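Local atomic coordinates of regulator of Ty1 transposition protein 107 (Saccharomyces cerevisiae, PDB entry 3T7I), a protein that binds phosphorylated histone H2A through its C-terminal tandem BRCT repeats in the course of DNA damage repair. Residues 22-27 and 49-54; 123-128 and 237-242; 172-177 and 209-214; 225-230 and 247-252. All coordinates share one frame; numbering follows the deposited sequence.

Contact 1. Residues 22-27 and 49-54; sequences DLKAVC and KIFDNI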
# COMPACT_ATOMS: atom_id res chain seq x y z
N ASP A 22 -7.44 -5.68 -10.12
CA ASP A 22 -6.25 -5.05 -10.67
C ASP A 22 -4.96 -5.67 -10.11
O ASP A 22 -4.13 -4.99 -9.51
CB ASP A 22 -6.28 -3.55 -10.39
CG ASP A 22 -5.15 -2.79 -11.08
OD1 ASP A 22 -4.68 -3.23 -12.15
OD2 ASP A 22 -4.73 -1.75 -10.52
N LEU A 23 -4.81 -6.98 -10.34
CA LEU A 23 -3.61 -7.68 -9.91
C LEU A 23 -2.79 -8.08 -11.11
O LEU A 23 -3.28 -8.74 -12.03
CB LEU A 23 -3.93 -8.93 -9.08
CG LEU A 23 -4.80 -8.76 -7.83
CD1 LEU A 23 -5.05 -10.11 -7.16
CD2 LEU A 23 -4.16 -7.77 -6.87
N LYS A 24 -1.53 -7.68 -11.08
CA LYS A 24 -0.54 -8.11 -12.05
C LYS A 24 0.46 -8.92 -11.25
O LYS A 24 1.32 -8.37 -10.57
CB LYS A 24 0.12 -6.89 -12.67
CG LYS A 24 -0.88 -5.99 -13.40
CD LYS A 24 -0.31 -4.58 -13.60
CE LYS A 24 -0.44 -3.76 -12.33
NZ LYS A 24 0.39 -2.50 -12.35
N ALA A 25 0.31 -10.24 -11.32
CA ALA A 25 0.98 -11.13 -10.40
C ALA A 25 1.94 -12.10 -11.07
O ALA A 25 1.86 -12.38 -12.28
CB ALA A 25 -0.06 -11.91 -9.60
N VAL A 26 2.87 -12.61 -10.27
CA VAL A 26 3.60 -13.82 -10.61
C VAL A 26 3.32 -14.79 -9.47
O VAL A 26 2.81 -14.40 -8.42
CB VAL A 26 5.12 -13.57 -10.78
CG1 VAL A 26 5.42 -12.83 -12.10
CG2 VAL A 26 5.69 -12.81 -9.59
N CYS A 27 3.63 -16.06 -9.67
CA CYS A 27 3.43 -17.04 -8.62
C CYS A 27 4.70 -17.85 -8.44
O CYS A 27 5.51 -17.97 -9.35
CB CYS A 27 2.27 -17.96 -8.96
SG CYS A 27 2.59 -18.97 -10.39
N LYS A 49 -4.21 -10.85 -13.81
CA LYS A 49 -3.31 -11.54 -14.74
C LYS A 49 -2.09 -12.10 -14.04
O LYS A 49 -1.44 -11.41 -13.25
CB LYS A 49 -2.86 -10.63 -15.88
CG LYS A 49 -1.91 -11.36 -16.83
CD LYS A 49 -1.64 -10.60 -18.13
CE LYS A 49 -0.62 -11.40 -18.99
NZ LYS A 49 -0.23 -10.70 -20.26
N ILE A 50 -1.77 -13.36 -14.34
CA ILE A 50 -0.57 -14.00 -13.83
C ILE A 50 0.46 -14.18 -14.93
O ILE A 50 0.25 -14.96 -15.86
CB ILE A 50 -0.87 -15.37 -13.21
CG1 ILE A 50 -1.88 -15.22 -12.07
CG2 ILE A 50 0.42 -15.99 -12.70
CD1 ILE A 50 -2.31 -16.50 -11.47
N PHE A 51 1.55 -13.43 -14.83
CA PHE A 51 2.63 -13.47 -15.78
C PHE A 51 3.55 -14.63 -15.43
O PHE A 51 3.64 -15.02 -14.25
CB PHE A 51 3.41 -12.16 -15.74
CG PHE A 51 2.57 -10.95 -16.06
CD1 PHE A 51 2.72 -10.30 -17.27
CD2 PHE A 51 1.63 -10.48 -15.16
CE1 PHE A 51 1.94 -9.19 -17.59
CE2 PHE A 51 0.86 -9.37 -15.46
CZ PHE A 51 1.02 -8.73 -16.68
N ASP A 52 4.21 -15.18 -16.44
CA ASP A 52 5.11 -16.34 -16.29
C ASP A 52 6.49 -15.92 -15.80
O ASP A 52 7.19 -16.69 -15.13
CB ASP A 52 5.26 -17.08 -17.62
CG ASP A 52 4.11 -18.03 -17.90
OD1 ASP A 52 3.55 -18.56 -16.92
OD2 ASP A 52 3.79 -18.24 -19.08
N ASN A 53 6.88 -14.70 -16.15
CA ASN A 53 8.16 -14.16 -15.74
C ASN A 53 8.05 -12.71 -15.28
O ASN A 53 7.02 -12.07 -15.48
CB ASN A 53 9.18 -14.28 -16.87
CG ASN A 53 9.43 -15.72 -17.28
OD1 ASN A 53 9.13 -16.12 -18.40
ND2 ASN A 53 9.97 -16.51 -16.35
N ILE A 54 9.11 -12.20 -14.66
CA ILE A 54 9.13 -10.84 -14.15
C ILE A 54 9.74 -9.87 -15.16
O ILE A 54 10.91 -10.02 -15.57
CB ILE A 54 9.90 -10.73 -12.83
CG1 ILE A 54 9.17 -11.50 -11.73
CG2 ILE A 54 10.05 -9.24 -12.43
CD1 ILE A 54 9.92 -11.56 -10.41
O HOH W 1 4.66 -16.59 -12.21

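Contact 2. Residues 123-128 and 237-242; sequences ESIISK and FHLNVD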
# COMPACT_ATOMS: atom_id res chain seq x y z
N GLU A 123 2.76 -6.38 7.18
CA GLU A 123 2.25 -5.33 6.31
C GLU A 123 3.14 -4.09 6.35
O GLU A 123 3.24 -3.37 5.35
CB GLU A 123 0.82 -4.99 6.71
CG GLU A 123 -0.01 -4.34 5.61
CD GLU A 123 -1.50 -4.44 5.89
OE1 GLU A 123 -1.88 -5.05 6.91
OE2 GLU A 123 -2.28 -3.92 5.08
N SER A 124 3.78 -3.84 7.49
CA SER A 124 4.72 -2.74 7.57
C SER A 124 5.95 -3.01 6.69
O SER A 124 6.61 -2.07 6.24
CB SER A 124 5.15 -2.47 9.02
OG SER A 124 6.02 -3.48 9.49
N ILE A 125 6.25 -4.28 6.44
CA ILE A 125 7.36 -4.62 5.56
C ILE A 125 6.98 -4.35 4.12
O ILE A 125 7.70 -3.65 3.41
CB ILE A 125 7.79 -6.09 5.71
CG1 ILE A 125 8.58 -6.28 7.00
CG2 ILE A 125 8.65 -6.50 4.53
CD1 ILE A 125 8.82 -7.75 7.33
N ILE A 126 5.85 -4.90 3.70
CA ILE A 126 5.33 -4.67 2.36
C ILE A 126 5.18 -3.18 2.01
O ILE A 126 5.45 -2.77 0.88
CB ILE A 126 3.99 -5.38 2.16
CG1 ILE A 126 4.21 -6.89 2.21
CG2 ILE A 126 3.36 -4.99 0.84
N SER A 127 4.78 -2.36 2.98
CA SER A 127 4.66 -0.93 2.72
C SER A 127 6.00 -0.22 2.42
O SER A 127 6.01 0.85 1.83
CB SER A 127 3.85 -0.22 3.82
OG SER A 127 4.58 -0.15 5.03
N LYS A 128 7.12 -0.83 2.78
CA LYS A 128 8.42 -0.24 2.43
C LYS A 128 8.64 -0.24 0.92
O LYS A 128 9.49 0.49 0.41
CB LYS A 128 9.58 -0.96 3.15
CG LYS A 128 9.59 -0.73 4.67
CD LYS A 128 10.97 -0.98 5.25
CE LYS A 128 11.94 0.15 4.95
NZ LYS A 128 11.83 1.26 5.94
N PHE A 237 13.92 -9.83 3.04
CA PHE A 237 12.71 -10.20 3.77
C PHE A 237 12.21 -9.11 4.70
O PHE A 237 11.01 -9.03 4.98
CB PHE A 237 12.93 -11.49 4.59
CG PHE A 237 12.91 -12.72 3.76
CD1 PHE A 237 12.29 -12.73 2.53
CD2 PHE A 237 13.52 -13.89 4.21
CE1 PHE A 237 12.26 -13.87 1.77
CE2 PHE A 237 13.49 -15.03 3.45
CZ PHE A 237 12.86 -15.02 2.22
N HIS A 238 13.11 -8.26 5.18
CA HIS A 238 12.68 -7.19 6.08
C HIS A 238 12.70 -5.84 5.39
O HIS A 238 12.41 -4.83 6.01
CB HIS A 238 13.57 -7.13 7.31
CG HIS A 238 13.39 -8.31 8.21
ND1 HIS A 238 14.14 -9.46 8.10
CD2 HIS A 238 12.53 -8.52 9.24
CE1 HIS A 238 13.76 -10.32 9.02
NE2 HIS A 238 12.78 -9.78 9.72
N LEU A 239 13.08 -5.86 4.11
CA LEU A 239 13.36 -4.63 3.37
C LEU A 239 14.14 -3.61 4.21
O LEU A 239 13.90 -2.39 4.15
CB LEU A 239 12.08 -4.02 2.81
CG LEU A 239 11.51 -4.87 1.69
CD1 LEU A 239 10.19 -4.24 1.20
CD2 LEU A 239 12.54 -4.96 0.55
N ASN A 240 15.08 -4.11 5.00
CA ASN A 240 15.97 -3.26 5.77
C ASN A 240 17.28 -3.97 6.06
O ASN A 240 17.30 -5.12 6.47
CB ASN A 240 15.31 -2.83 7.09
CG ASN A 240 16.13 -1.75 7.82
OD1 ASN A 240 16.34 -0.66 7.29
ND2 ASN A 240 16.58 -2.06 9.02
N VAL A 241 18.39 -3.28 5.83
CA VAL A 241 19.69 -3.76 6.26
C VAL A 241 19.94 -3.14 7.61
O VAL A 241 20.07 -1.91 7.73
CB VAL A 241 20.81 -3.29 5.32
CG1 VAL A 241 22.17 -3.68 5.88
CG2 VAL A 241 20.63 -3.84 3.92
N ASP A 242 19.97 -3.97 8.64
CA ASP A 242 20.22 -3.48 9.99
C ASP A 242 21.71 -3.63 10.31
O ASP A 242 22.18 -4.72 10.64
CB ASP A 242 19.38 -4.29 10.98
CG ASP A 242 19.57 -3.83 12.41
OD1 ASP A 242 20.02 -2.67 12.62
OD2 ASP A 242 19.26 -4.63 13.33

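Contact 3. Residues 172-177 and 209-214; sequences LRSKKC and KKFTKM. Unlike the reference sequence in segment 209-214: Met214 (reference Leu).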
# COMPACT_ATOMS: atom_id res chain seq x y z
N LEU A 172 34.01 -13.15 -8.01
CA LEU A 172 35.39 -13.49 -7.73
C LEU A 172 35.63 -14.98 -7.96
O LEU A 172 34.87 -15.82 -7.49
CB LEU A 172 35.77 -13.13 -6.29
CG LEU A 172 35.62 -11.69 -5.81
CD1 LEU A 172 35.89 -11.62 -4.32
CD2 LEU A 172 36.56 -10.78 -6.56
N ARG A 173 36.71 -15.28 -8.67
CA ARG A 173 37.20 -16.65 -8.74
C ARG A 173 38.10 -16.91 -7.53
O ARG A 173 39.15 -16.30 -7.41
CB ARG A 173 38.00 -16.86 -10.03
CG ARG A 173 37.36 -16.28 -11.28
CD ARG A 173 38.43 -15.75 -12.22
NE ARG A 173 39.40 -14.92 -11.51
CZ ARG A 173 40.72 -15.08 -11.58
NH1 ARG A 173 41.23 -16.03 -12.35
NH2 ARG A 173 41.52 -14.28 -10.89
N SER A 174 37.65 -17.77 -6.62
CA SER A 174 38.56 -18.41 -5.67
C SER A 174 39.01 -19.71 -6.36
O SER A 174 38.25 -20.29 -7.14
CB SER A 174 37.86 -18.71 -4.33
OG SER A 174 37.71 -17.55 -3.52
N LYS A 175 40.23 -20.16 -6.08
CA LYS A 175 41.13 -19.48 -5.16
C LYS A 175 42.19 -18.65 -5.89
O LYS A 175 42.88 -17.84 -5.26
CB LYS A 175 41.81 -20.49 -4.23
CG LYS A 175 40.85 -21.27 -3.35
CD LYS A 175 41.60 -22.08 -2.30
CE LYS A 175 40.63 -22.90 -1.45
NZ LYS A 175 41.33 -23.59 -0.33
N LYS A 176 42.32 -18.84 -7.20
CA LYS A 176 43.28 -18.05 -7.97
C LYS A 176 42.76 -16.63 -8.09
O LYS A 176 42.16 -16.25 -9.10
CB LYS A 176 43.54 -18.64 -9.35
CG LYS A 176 44.60 -17.87 -10.12
CD LYS A 176 44.88 -18.47 -11.48
CE LYS A 176 46.07 -17.78 -12.14
NZ LYS A 176 47.28 -17.81 -11.26
N CYS A 177 43.01 -15.84 -7.05
CA CYS A 177 42.36 -14.55 -6.88
C CYS A 177 43.35 -13.57 -6.29
O CYS A 177 44.08 -13.91 -5.36
CB CYS A 177 41.19 -14.72 -5.92
SG CYS A 177 40.28 -13.23 -5.59
N LYS A 209 38.94 -15.48 6.05
CA LYS A 209 40.35 -15.31 6.38
C LYS A 209 41.16 -14.76 5.19
O LYS A 209 41.89 -13.78 5.32
CB LYS A 209 40.91 -16.67 6.82
CG LYS A 209 42.16 -16.63 7.68
CD LYS A 209 42.35 -17.98 8.37
CE LYS A 209 43.82 -18.35 8.50
NZ LYS A 209 43.98 -19.78 8.93
N LYS A 210 41.00 -15.39 4.02
CA LYS A 210 41.68 -14.98 2.80
C LYS A 210 41.46 -13.50 2.42
O LYS A 210 42.41 -12.76 2.17
CB LYS A 210 41.27 -15.89 1.65
CG LYS A 210 41.99 -15.63 0.33
CD LYS A 210 41.57 -16.67 -0.70
CE LYS A 210 42.37 -16.55 -1.99
NZ LYS A 210 42.00 -15.37 -2.82
N PHE A 211 40.20 -13.08 2.37
CA PHE A 211 39.91 -11.73 1.91
C PHE A 211 40.28 -10.67 2.93
O PHE A 211 40.69 -9.57 2.56
CB PHE A 211 38.46 -11.61 1.44
CG PHE A 211 38.20 -12.38 0.18
CD1 PHE A 211 38.88 -12.06 -0.98
CD2 PHE A 211 37.30 -13.42 0.16
CE1 PHE A 211 38.67 -12.77 -2.14
CE2 PHE A 211 37.08 -14.14 -1.00
CZ PHE A 211 37.76 -13.82 -2.15
N THR A 212 40.18 -11.01 4.20
CA THR A 212 40.66 -10.11 5.25
C THR A 212 42.17 -9.89 5.09
O THR A 212 42.65 -8.75 5.06
CB THR A 212 40.37 -10.69 6.63
OG1 THR A 212 38.95 -10.91 6.76
CG2 THR A 212 40.83 -9.74 7.73
N LYS A 213 42.91 -10.98 4.98
CA LYS A 213 44.36 -10.90 4.88
C LYS A 213 44.70 -10.02 3.69
O LYS A 213 45.46 -9.06 3.80
CB LYS A 213 44.96 -12.30 4.69
CG LYS A 213 46.48 -12.33 4.70
CD LYS A 213 47.02 -13.73 4.36
CE LYS A 213 48.44 -13.90 4.85
NZ LYS A 213 48.50 -13.86 6.33
N MSE A 214 44.09 -10.36 2.56
CA MSE A 214 44.36 -9.70 1.30
C MSE A 214 44.08 -8.20 1.32
O MSE A 214 44.92 -7.40 0.89
CB MSE A 214 43.53 -10.40 0.21
CG MSE A 214 43.70 -9.86 -1.18
SE MSE A 214 42.51 -10.81 -2.43
CE MSE A 214 43.36 -12.58 -2.41

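Contact 4. Residues 225-230 and 247-252; sequences LIVEWN and KNVLYQ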
# COMPACT_ATOMS: atom_id res chain seq x y z
N LEU A 225 33.34 -5.36 4.95
CA LEU A 225 32.18 -6.09 5.43
C LEU A 225 32.07 -7.38 4.64
O LEU A 225 31.99 -7.37 3.40
CB LEU A 225 30.91 -5.25 5.27
CG LEU A 225 29.61 -5.99 5.54
CD1 LEU A 225 29.49 -6.40 7.02
CD2 LEU A 225 28.42 -5.13 5.12
N ILE A 226 32.11 -8.48 5.35
CA ILE A 226 32.04 -9.78 4.74
C ILE A 226 30.86 -10.52 5.32
O ILE A 226 30.77 -10.69 6.54
CB ILE A 226 33.32 -10.59 5.01
CG1 ILE A 226 34.55 -9.77 4.60
CG2 ILE A 226 33.26 -11.94 4.30
CD1 ILE A 226 35.86 -10.56 4.65
N VAL A 227 29.95 -10.96 4.45
CA VAL A 227 28.72 -11.58 4.93
C VAL A 227 28.36 -12.85 4.17
O VAL A 227 28.94 -13.15 3.12
CB VAL A 227 27.52 -10.62 4.82
CG1 VAL A 227 27.76 -9.35 5.63
CG2 VAL A 227 27.26 -10.29 3.37
N GLU A 228 27.39 -13.59 4.71
CA GLU A 228 26.86 -14.76 4.03
C GLU A 228 25.70 -14.36 3.14
O GLU A 228 25.12 -13.28 3.33
CB GLU A 228 26.37 -15.80 5.05
CG GLU A 228 27.05 -15.71 6.41
CD GLU A 228 26.61 -16.81 7.33
OE1 GLU A 228 25.69 -16.56 8.15
OE2 GLU A 228 27.18 -17.93 7.24
N TRP A 229 25.36 -15.20 2.17
CA TRP A 229 24.21 -14.93 1.32
C TRP A 229 22.97 -14.64 2.18
O TRP A 229 22.17 -13.78 1.86
CB TRP A 229 23.94 -16.09 0.36
CG TRP A 229 22.64 -15.98 -0.42
CD1 TRP A 229 21.63 -16.91 -0.47
CD2 TRP A 229 22.20 -14.87 -1.22
NE1 TRP A 229 20.60 -16.45 -1.26
CE2 TRP A 229 20.92 -15.20 -1.73
CE3 TRP A 229 22.76 -13.63 -1.55
CZ2 TRP A 229 20.20 -14.34 -2.56
CZ3 TRP A 229 22.05 -12.78 -2.37
CH2 TRP A 229 20.78 -13.14 -2.87
N ASN A 230 22.82 -15.38 3.27
CA ASN A 230 21.63 -15.23 4.10
C ASN A 230 21.50 -13.82 4.70
O ASN A 230 20.40 -13.41 5.08
CB ASN A 230 21.59 -16.30 5.19
CG ASN A 230 20.24 -16.37 5.89
OD1 ASN A 230 19.26 -16.86 5.33
ND2 ASN A 230 20.19 -15.89 7.12
N LYS A 247 24.10 -10.77 12.98
CA LYS A 247 23.61 -12.01 12.37
C LYS A 247 23.98 -12.10 10.87
O LYS A 247 23.75 -11.16 10.11
CB LYS A 247 22.09 -12.12 12.55
CG LYS A 247 21.53 -13.48 12.17
CD LYS A 247 22.41 -14.58 12.73
CE LYS A 247 21.58 -15.74 13.24
NZ LYS A 247 22.37 -16.56 14.20
N ASN A 248 24.58 -13.22 10.48
CA ASN A 248 24.97 -13.47 9.09
C ASN A 248 26.17 -12.64 8.64
O ASN A 248 26.57 -12.69 7.48
CB ASN A 248 23.76 -13.30 8.14
CG ASN A 248 22.67 -14.32 8.41
OD1 ASN A 248 21.52 -13.97 8.67
ND2 ASN A 248 23.05 -15.59 8.37
N VAL A 249 26.73 -11.87 9.57
CA VAL A 249 27.98 -11.15 9.34
C VAL A 249 29.17 -12.02 9.76
O VAL A 249 29.21 -12.54 10.88
CB VAL A 249 28.01 -9.83 10.11
CG1 VAL A 249 29.36 -9.16 9.98
CG2 VAL A 249 26.89 -8.90 9.64
N LEU A 250 30.14 -12.18 8.87
CA LEU A 250 31.30 -13.04 9.14
C LEU A 250 32.48 -12.20 9.59
O LEU A 250 33.28 -12.64 10.39
CB LEU A 250 31.68 -13.86 7.91
CG LEU A 250 31.01 -15.22 7.69
CD1 LEU A 250 30.03 -15.57 8.79
CD2 LEU A 250 30.33 -15.25 6.36
N TYR A 251 32.57 -10.99 9.07
CA TYR A 251 33.64 -10.10 9.47
C TYR A 251 33.23 -8.69 9.12
O TYR A 251 32.59 -8.45 8.09
CB TYR A 251 34.96 -10.48 8.77
CG TYR A 251 36.12 -9.56 9.08
CD1 TYR A 251 36.85 -9.68 10.26
CD2 TYR A 251 36.50 -8.57 8.18
CE1 TYR A 251 37.92 -8.83 10.54
CE2 TYR A 251 37.56 -7.73 8.44
CZ TYR A 251 38.26 -7.86 9.62
OH TYR A 251 39.31 -7.00 9.87
N GLN A 252 33.59 -7.74 9.98
CA GLN A 252 33.48 -6.34 9.62
C GLN A 252 34.53 -5.51 10.34
O GLN A 252 34.91 -5.80 11.46
CB GLN A 252 32.08 -5.79 9.89
CG GLN A 252 31.71 -5.77 11.35
CD GLN A 252 30.28 -5.30 11.57
OE1 GLN A 252 29.47 -6.03 12.14
NE2 GLN A 252 29.98 -4.09 11.11

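Contact 1. Residues 22-27 and 49-54
Ala25 and Ile50 pair side by side as neighbours in a parallel beta ladder, the two strands of a beta-alpha-beta crossover in which the chain leaves strand 23-27, runs through helix 37-45 and returns as edge strand 48-50. The unit belongs to the four-stranded parallel sheet of the first BRCT domain. The tight part is the backbone. Lys49 N donates a hydrogen bond to Leu23 O at 2.9 Å, and Ala25 N binds Lys49 O at 2.9 Å, both almost straight. Phe51 N closes the ladder on Ala25 O at 2.8 Å in a more bent bond. Ala25 O also receives the CA-H of Ile50, and the same oxygen sits at the edge of the Phe51 ring, in its plane. That ring is carried back to the sheet by a CG beside its own backbone N (chi1 -60°), which places CE2 3.8 Å from Lys24 CB, while the CE of Lys49 lies over one face, offset toward the rim. Leu60 and Asp58 also touch the ring. Lys24 itself bends away, its NZ bonded to Lys59 O, and the chain of Lys49 runs extended into the exposed margin. Past Phe51 the side chains of Asp52 and Asn53 turn outward and the fit there is loose, but Val26 CG1 still rests against Phe51 O, Asn53 O and, at 4.0 Å, Ile54 CG1. Beyond the last direct bond a water bridges the two backbones, accepting from Cys27 N at 2.8 Å and donating to Phe51 O at 2.8 Å.

Contact 2. Residues 123-128 and 237-242
Ile125 meets the backbone of Phe237 because its CG1 lies beside its own backbone N (chi1 -75°) and the chain then runs out straight (chi2 170°). CD1 and CG2 thus both reach Phe237 O, each at 3.5 Å, and CD1 also approaches His238 CA and, obliquely, its ring. Lys128, kinked at both chi3 and chi4, folds over Leu239 and brings CE to 3.3 Å from Leu239 O. The two side chains slide past one another in opposite directions, with Lys128 CB 3.9 Å from Leu239 CD1, which in turn lies 3.4 Å from Ile125 O. Leu239 can point at the short helix 123-126 since it takes a positive phi of 41° in the Schellman motif that ends helix 229-237 of the second BRCT domain. An alanine in place of Ile125 would remove CG1, CG2 and CD1 and is likely to leave the Phe237 carbonyl and the His238 backbone without their apolar cover. Lys128 also packs on Phe114 of the second subunit, and Leu239 O is bonded by Arg138. Carbon atoms against carbonyl oxygens and a leucine methyl make the join, implying a contact governed by shape more than directional bonds.

Contact 3. Residues 172-177 and 209-214
The ring of Phe211 is the bump of this contact, pushed from helix 205-218 into a hollow bordered by Leu172, Ser174 and Cys177. Leu172 approaches from the opposite direction and sets CD1 3.6 Å from Phe211 CZ, coming obliquely to the ring. Cys177 closes the hollow at the ring's rim: its SG, anti to the backbone N (chi1 -180°), lies in the ring plane 3.8 Å from Phe211 CE1, an edge-on sulfur-aromatic contact. Ser174 OG completes the border at 4.0 Å from Phe211 CZ; it is buried here with no polar partner in the model. The hollow belongs to the loop that follows edge strand 168-172 in the mixed sheet of the second BRCT domain, and the helix lies against that same sheet, where Leu200, Val202 and Val147 also touch the Phe211 side chain. With an alanine at Phe211, Leu172 CD1 and Cys177 SG would probably lose the ring they both lean on and a gap would open under the loop. Two long side chains flank the ring's helix turn. Lys210 stays extended until its last bend, which carries NZ to 3.3 Å from Cys177 CB, with CE 3.6 Å from Lys175 O. Met214, a selenomethionine where the reference sequence has leucine, turns at chi3 (-68°) so that its methyl CE rests 3.3 Å from Cys177 O.

Contact 4. Residues 225-230 and 247-252
Ile226 and Tyr251 form the hydrogen-bonded pair of an antiparallel ladder, its strand axes 4.6 Å apart and 175° from one another in direction. Among backbone bonds, Ile226 N reaches Tyr251 O at 2.8 Å, whereas Ile226 O is gripped twice, by Tyr251 N at 3.1 Å and by Leu250 N at 2.8 Å. Two residues facing one make a classic beta bulge, which shifts the register so that Val227 pairs with Val249; beyond it Glu228 N binds Asn248 O. Of the polar side chains at that end, Asn248 ND2 bonds Glu228 OE1 at 2.8 Å, an oxygen that lies in the Asn248 amide plane and is met on its anti side. Asn230 CG is anti to the backbone N (chi1 -168°), carrying ND2 out to bond Asn248 OD1 from above its carbonyl plane, the two amides turned 68° apart. The amide of Asn248 is thereby held at both ends, more firmly by Glu228. Apolar contacts occupy both sheet faces: on one, Leu225 CD1 lies against Val249 CG1 and Gln252 CB; on the other, Ile226 CD1 touches Tyr251 CD2 at 4.1 Å. The face of Ile226 and Tyr251 is covered by helix 205-218 through Val208 and Thr212. Strand 224-228 also bonds strand 198-202, leaving 249-253 outermost, and Asn230, in the first turn of helix 229-237, accepts through OD1 from Arg70 NH2 of the first BRCT domain.

Contacts 3 and 4 share the second BRCT domain: their centres are 15 Å apart and they touch where Thr212 OG1 packs 3.7 Å from Tyr251 CD2, helix 205-218 serving both. Contact 1 lies in the first domain, its centre about 41 Å from that of contact 3 on the opposite side of the chain's centre. Contact 2 comes between, with centres about 21 Å from contact 1 and 19 Å from contact 4; its nearest atoms are about 6 Å from contact 4, and helix 229-237 runs from one to the other. In tandem BRCT modules the phosphopeptide usually binds at the repeat junction, its phosphate held by the first repeat; no ligand sits at these contacts.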